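Local atomic coordinates of 2-C-methyl-D-erythritol 2,4-cyclodiphosphate synthase (Thermus thermophilus, PDB entry 1IV3), a protein that converts 4-diphosphocytidyl-2-C-methyl-D-erythritol 2-phosphate into 2-C-methyl-D-erythritol 2,4-cyclodiphosphate with release of CMP, a step of the non-mevalonate route to isoprenoids. Residues 107-110 with 111-115; 114-117 with 118-122. The protein carries 3 engineered substitutions. All coordinates share one frame; numbering follows the deposited sequence.

Interaction 1: 107-110 with 111-115; sequences PHRK and ALVDS
His108 and Leu112 meet on the packed side of the first turn of helix 109-120: the CD1 methyl of Leu112 lies 3.7 Å from His108 CB, while Leu112 CG sits 3.2 Å from His108 O. That same carbonyl, at the N-cap, accepts a nearly straight hydrogen bond (168°) from Leu112 N at 2.8 Å. Leucine suits the inward side, for its side chain also packs on Leu23, Leu129 and Phe131. Beside it, Val113 rests CG2 over Arg109 O, 3.3 Å away, a short apolar residue with no polar end to satisfy. Arg109 NH2 reaches off the helix into a salt bridge with Asp56 of the second subunit.

The other side is looser. Lys110, its CG anti to the backbone N (chi1 -176°), runs out extended and bends only at chi4, bringing NZ into a salt bridge with the syn lone pair of Asp114 OD2, 3.1 Å away. Asp114 OD1 turns instead to Gln124. Nearby, a water accepts from Ala111 N at 2.9 Å, satisfying a first-turn N-H that lacks a helical carbonyl. The lysine-aspartate pair therefore probably adds a modest surface electrostatic tie, whereas the apolar side packs the helix start on strands 23-25 and 127-132.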
loop_
_atom_site.group_PDB
_atom_site.type_symbol
_atom_site.label_atom_id
_atom_site.label_comp_id
_atom_site.label_asym_id
_atom_site.label_seq_id
_atom_site.Cartn_x
_atom_site.Cartn_y
_atom_site.Cartn_z
ATOM N N PRO A 107 -15.359 -2.273 17.811
ATOM C CA PRO A 107 -16.740 -2.008 18.240
ATOM C C PRO A 107 -17.476 -1.069 17.290
ATOM O O PRO A 107 -18.708 -0.979 17.410
ATOM C CB PRO A 107 -16.582 -1.351 19.617
ATOM C CG PRO A 107 -15.246 -1.804 20.086
ATOM C CD PRO A 107 -14.411 -1.785 18.822
ATOM N N HIS A 108 -16.762 -0.397 16.388
ATOM C CA HIS A 108 -17.377 0.562 15.465
ATOM C C HIS A 108 -17.456 0.074 14.032
ATOM O O HIS A 108 -17.794 0.819 13.099
ATOM C CB HIS A 108 -16.561 1.878 15.477
ATOM C CG HIS A 108 -16.549 2.470 16.860
ATOM N ND1 HIS A 108 -15.474 2.447 17.710
ATOM C CD2 HIS A 108 -17.556 3.094 17.521
ATOM C CE1 HIS A 108 -15.801 3.037 18.849
ATOM N NE2 HIS A 108 -17.055 3.436 18.751
ATOM N N ARG A 109 -17.128 -1.187 13.835
ATOM C CA ARG A 109 -17.007 -1.736 12.494
ATOM C C ARG A 109 -18.281 -1.546 11.695
ATOM O O ARG A 109 -18.279 -1.087 10.553
ATOM C CB ARG A 109 -16.670 -3.243 12.582
ATOM C CG ARG A 109 -16.322 -3.864 11.253
ATOM C CD ARG A 109 -15.907 -5.319 11.352
ATOM N NE ARG A 109 -14.783 -5.569 12.246
ATOM C CZ ARG A 109 -13.511 -5.544 11.849
ATOM N NH1 ARG A 109 -13.284 -5.275 10.567
ATOM N NH2 ARG A 109 -12.501 -5.775 12.679
ATOM N N LYS A 110 -19.416 -1.907 12.307
ATOM C CA LYS A 110 -20.660 -1.812 11.540
ATOM C C LYS A 110 -20.926 -0.370 11.108
ATOM O O LYS A 110 -21.221 -0.111 9.933
ATOM C CB LYS A 110 -21.843 -2.336 12.356
ATOM C CG LYS A 110 -23.119 -2.338 11.531
ATOM C CD LYS A 110 -24.330 -2.831 12.318
ATOM C CE LYS A 110 -25.601 -2.250 11.694
ATOM N NZ LYS A 110 -25.686 -2.551 10.236
ATOM N N ALA A 111 -20.819 0.544 12.071
ATOM C CA ALA A 111 -21.081 1.947 11.756
ATOM C C ALA A 111 -20.117 2.465 10.690
ATOM O O ALA A 111 -20.509 3.173 9.771
ATOM C CB ALA A 111 -20.953 2.792 13.012
ATOM N N LEU A 112 -18.832 2.152 10.804
ATOM C CA LEU A 112 -17.836 2.638 9.838
ATOM C C LEU A 112 -18.110 2.121 8.435
ATOM O O LEU A 112 -18.149 2.843 7.427
ATOM C CB LEU A 112 -16.451 2.194 10.298
ATOM C CG LEU A 112 -15.959 2.919 11.557
ATOM C CD1 LEU A 112 -14.768 2.244 12.230
ATOM C CD2 LEU A 112 -15.634 4.347 11.136
ATOM N N VAL A 113 -18.329 0.802 8.364
ATOM C CA VAL A 113 -18.648 0.226 7.052
ATOM C C VAL A 113 -19.951 0.774 6.492
ATOM O O VAL A 113 -20.080 1.069 5.300
ATOM C CB VAL A 113 -18.717 -1.304 7.125
ATOM C CG1 VAL A 113 -19.214 -1.891 5.816
ATOM C CG2 VAL A 113 -17.320 -1.806 7.499
ATOM N N ASP A 114 -20.954 0.924 7.348
ATOM C CA ASP A 114 -22.221 1.469 6.866
ATOM C C ASP A 114 -22.009 2.870 6.299
ATOM O O ASP A 114 -22.617 3.249 5.328
ATOM C CB ASP A 114 -23.228 1.575 8.005
ATOM C CG ASP A 114 -23.859 0.246 8.383
ATOM O OD1 ASP A 114 -23.631 -0.761 7.688
ATOM O OD2 ASP A 114 -24.600 0.279 9.389
ATOM N N SER A 115 -21.159 3.652 6.955
ATOM C CA SER A 115 -20.952 5.040 6.509
ATOM C C SER A 115 -20.271 5.014 5.162
ATOM O O SER A 115 -20.649 5.686 4.209
ATOM C CB SER A 115 -20.169 5.781 7.588
ATOM O OG SER A 115 -19.877 7.110 7.236
HETATM O O HOH W 1 -20.778 0.178 14.901
#

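Interaction 2: 114-117 with 118-122; sequences DSLS and RLMRL. Engineered in segment 118-122: Met120 (natural residue Leu).
Ser117 and Leu122 close the C-terminal end of helix 109-120 with two hydrogen bonds running in opposite directions. The serine hydroxyl OG donates to Leu122 O at 2.7 Å, almost in line with the carbonyl (173°), and Leu122 N donates back to Ser117 O at 3.0 Å, in the carbonyl plane on a lone pair. The side chain can do this because OG stands anti to its own backbone N (chi1 168°), which aims it down the helix toward the departing chain. Arg121, with positive phi, brings Leu122 back in a Schellman motif, whose second bond, Arg121 N to Arg118 O, is weak at 3.4 Å. With the hydroxyl of Ser117 removed, as by an alanine in its place, Leu122 O is likely to lose its donor and the departing chain one of its two ties to this residue.

Further up, the amides of Arg118, Leu119 and Met120 are satisfied by the carbonyls of Asp114, Ser115 and Leu116, as in any alpha-helix. Ser115 OG, 3.9 Å from Leu119 CD1, donates to Cys21 O and accepts from a water at 2.7 Å. The same water accepts from Arg118 NH2 at 2.8 Å, in plane at the edge of the guanidinium, so it links a buried hydroxyl to an exposed charge. Arg121 forms a salt bridge with Glu85 of helix 73-86.

The apolar side is carried by Leu116, whose CB is 4.0 Å from CE of Met120, an engineered residue (leucine in nature) whose chain bends at chi3 to fold that methyl back. Beyond the two segments, Leu116 and Met120 press on Leu44 of helix 39-50 and Ile127 of strand 127-132; Met120 and Leu122 pack on Leu91 of strand 91-99, and Leu119 meets Leu77 of helix 73-86.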
loop_
_atom_site.group_PDB
_atom_site.type_symbol
_atom_site.label_atom_id
_atom_site.label_comp_id
_atom_site.label_asym_id
_atom_site.label_seq_id
_atom_site.Cartn_x
_atom_site.Cartn_y
_atom_site.Cartn_z
ATOM N N ASP A 114 -20.954 0.924 7.348
ATOM C CA ASP A 114 -22.221 1.469 6.866
ATOM C C ASP A 114 -22.009 2.870 6.299
ATOM O O ASP A 114 -22.617 3.249 5.328
ATOM C CB ASP A 114 -23.228 1.575 8.005
ATOM C CG ASP A 114 -23.859 0.246 8.383
ATOM O OD1 ASP A 114 -23.631 -0.761 7.688
ATOM O OD2 ASP A 114 -24.600 0.279 9.389
ATOM N N SER A 115 -21.159 3.652 6.955
ATOM C CA SER A 115 -20.952 5.040 6.509
ATOM C C SER A 115 -20.271 5.014 5.162
ATOM O O SER A 115 -20.649 5.686 4.209
ATOM C CB SER A 115 -20.169 5.781 7.588
ATOM O OG SER A 115 -19.877 7.110 7.236
ATOM N N LEU A 116 -19.228 4.180 5.019
ATOM C CA LEU A 116 -18.566 4.139 3.709
ATOM C C LEU A 116 -19.520 3.685 2.612
ATOM O O LEU A 116 -19.495 4.194 1.491
ATOM C CB LEU A 116 -17.378 3.186 3.775
ATOM C CG LEU A 116 -16.175 3.637 4.614
ATOM C CD1 LEU A 116 -15.014 2.660 4.422
ATOM C CD2 LEU A 116 -15.764 5.056 4.249
ATOM N N SER A 117 -20.356 2.705 2.929
ATOM C CA SER A 117 -21.318 2.180 1.967
ATOM C C SER A 117 -22.278 3.263 1.483
ATOM O O SER A 117 -22.570 3.364 0.288
ATOM C CB SER A 117 -22.088 1.027 2.608
ATOM O OG SER A 117 -23.225 0.636 1.861
ATOM N N ARG A 118 -22.751 4.068 2.437
ATOM C CA ARG A 118 -23.719 5.144 2.155
ATOM C C ARG A 118 -23.059 6.250 1.345
ATOM O O ARG A 118 -23.577 6.742 0.354
ATOM C CB ARG A 118 -24.278 5.748 3.439
ATOM C CG ARG A 118 -25.408 6.759 3.229
ATOM C CD ARG A 118 -26.115 7.048 4.570
ATOM N NE ARG A 118 -25.122 7.747 5.395
ATOM C CZ ARG A 118 -25.030 9.075 5.366
ATOM N NH1 ARG A 118 -25.857 9.773 4.601
ATOM N NH2 ARG A 118 -24.105 9.637 6.121
ATOM N N LEU A 119 -21.866 6.636 1.790
ATOM C CA LEU A 119 -21.156 7.737 1.152
ATOM C C LEU A 119 -20.740 7.423 -0.265
ATOM O O LEU A 119 -20.793 8.268 -1.157
ATOM C CB LEU A 119 -19.912 8.058 2.008
ATOM C CG LEU A 119 -20.122 9.126 3.081
ATOM C CD1 LEU A 119 -21.313 8.765 3.960
ATOM C CD2 LEU A 119 -18.880 9.318 3.935
ATOM N N MET A 120 -20.288 6.187 -0.511
ATOM C CA MET A 120 -19.742 5.832 -1.816
ATOM C C MET A 120 -20.785 5.104 -2.645
ATOM O O MET A 120 -20.536 4.738 -3.790
ATOM C CB MET A 120 -18.452 5.007 -1.613
ATOM C CG MET A 120 -17.196 5.861 -1.506
ATOM S SD MET A 120 -15.644 4.945 -1.241
ATOM C CE MET A 120 -16.069 3.922 0.052
ATOM N N ARG A 121 -21.960 4.906 -2.045
ATOM C CA ARG A 121 -23.070 4.222 -2.685
ATOM C C ARG A 121 -22.628 2.856 -3.195
ATOM O O ARG A 121 -22.879 2.472 -4.346
ATOM C CB ARG A 121 -23.628 5.065 -3.839
ATOM C CG ARG A 121 -24.151 6.429 -3.363
ATOM C CD ARG A 121 -24.979 7.025 -4.518
ATOM N NE ARG A 121 -24.079 7.595 -5.521
ATOM C CZ ARG A 121 -23.519 6.946 -6.535
ATOM N NH1 ARG A 121 -23.725 5.651 -6.742
ATOM N NH2 ARG A 121 -22.720 7.593 -7.379
ATOM N N LEU A 122 -21.953 2.111 -2.311
ATOM C CA LEU A 122 -21.536 0.777 -2.728
ATOM C C LEU A 122 -22.173 -0.254 -1.810
ATOM O O LEU A 122 -22.398 0.037 -0.634
ATOM C CB LEU A 122 -20.014 0.646 -2.643
ATOM C CG LEU A 122 -19.144 1.306 -3.705
ATOM C CD1 LEU A 122 -17.667 1.095 -3.340
ATOM C CD2 LEU A 122 -19.449 0.770 -5.092
HETATM O O HOH W 2 -22.005 8.670 7.659
#

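Both interactions belong to helix 109-120, the crossover of the beta-alpha-beta unit formed with the parallel neighbours 91-99 and 127-132 of the mixed sheet. Interaction 1 covers its start and interaction 2 its close; their centres are 10 Å apart, and the chain passes directly from one to the other through the shared Asp114 and Ser115. The character changes along the way: the first end is a surface contact that reaches a second subunit of the trimer and adjoins the substrate-binding residues Leu105 and Phe131, while the later end is more buried, between the sheet and helices 39-50 and 73-86. One helix thus runs from beside substrate-binding residues into the interior of the subunit.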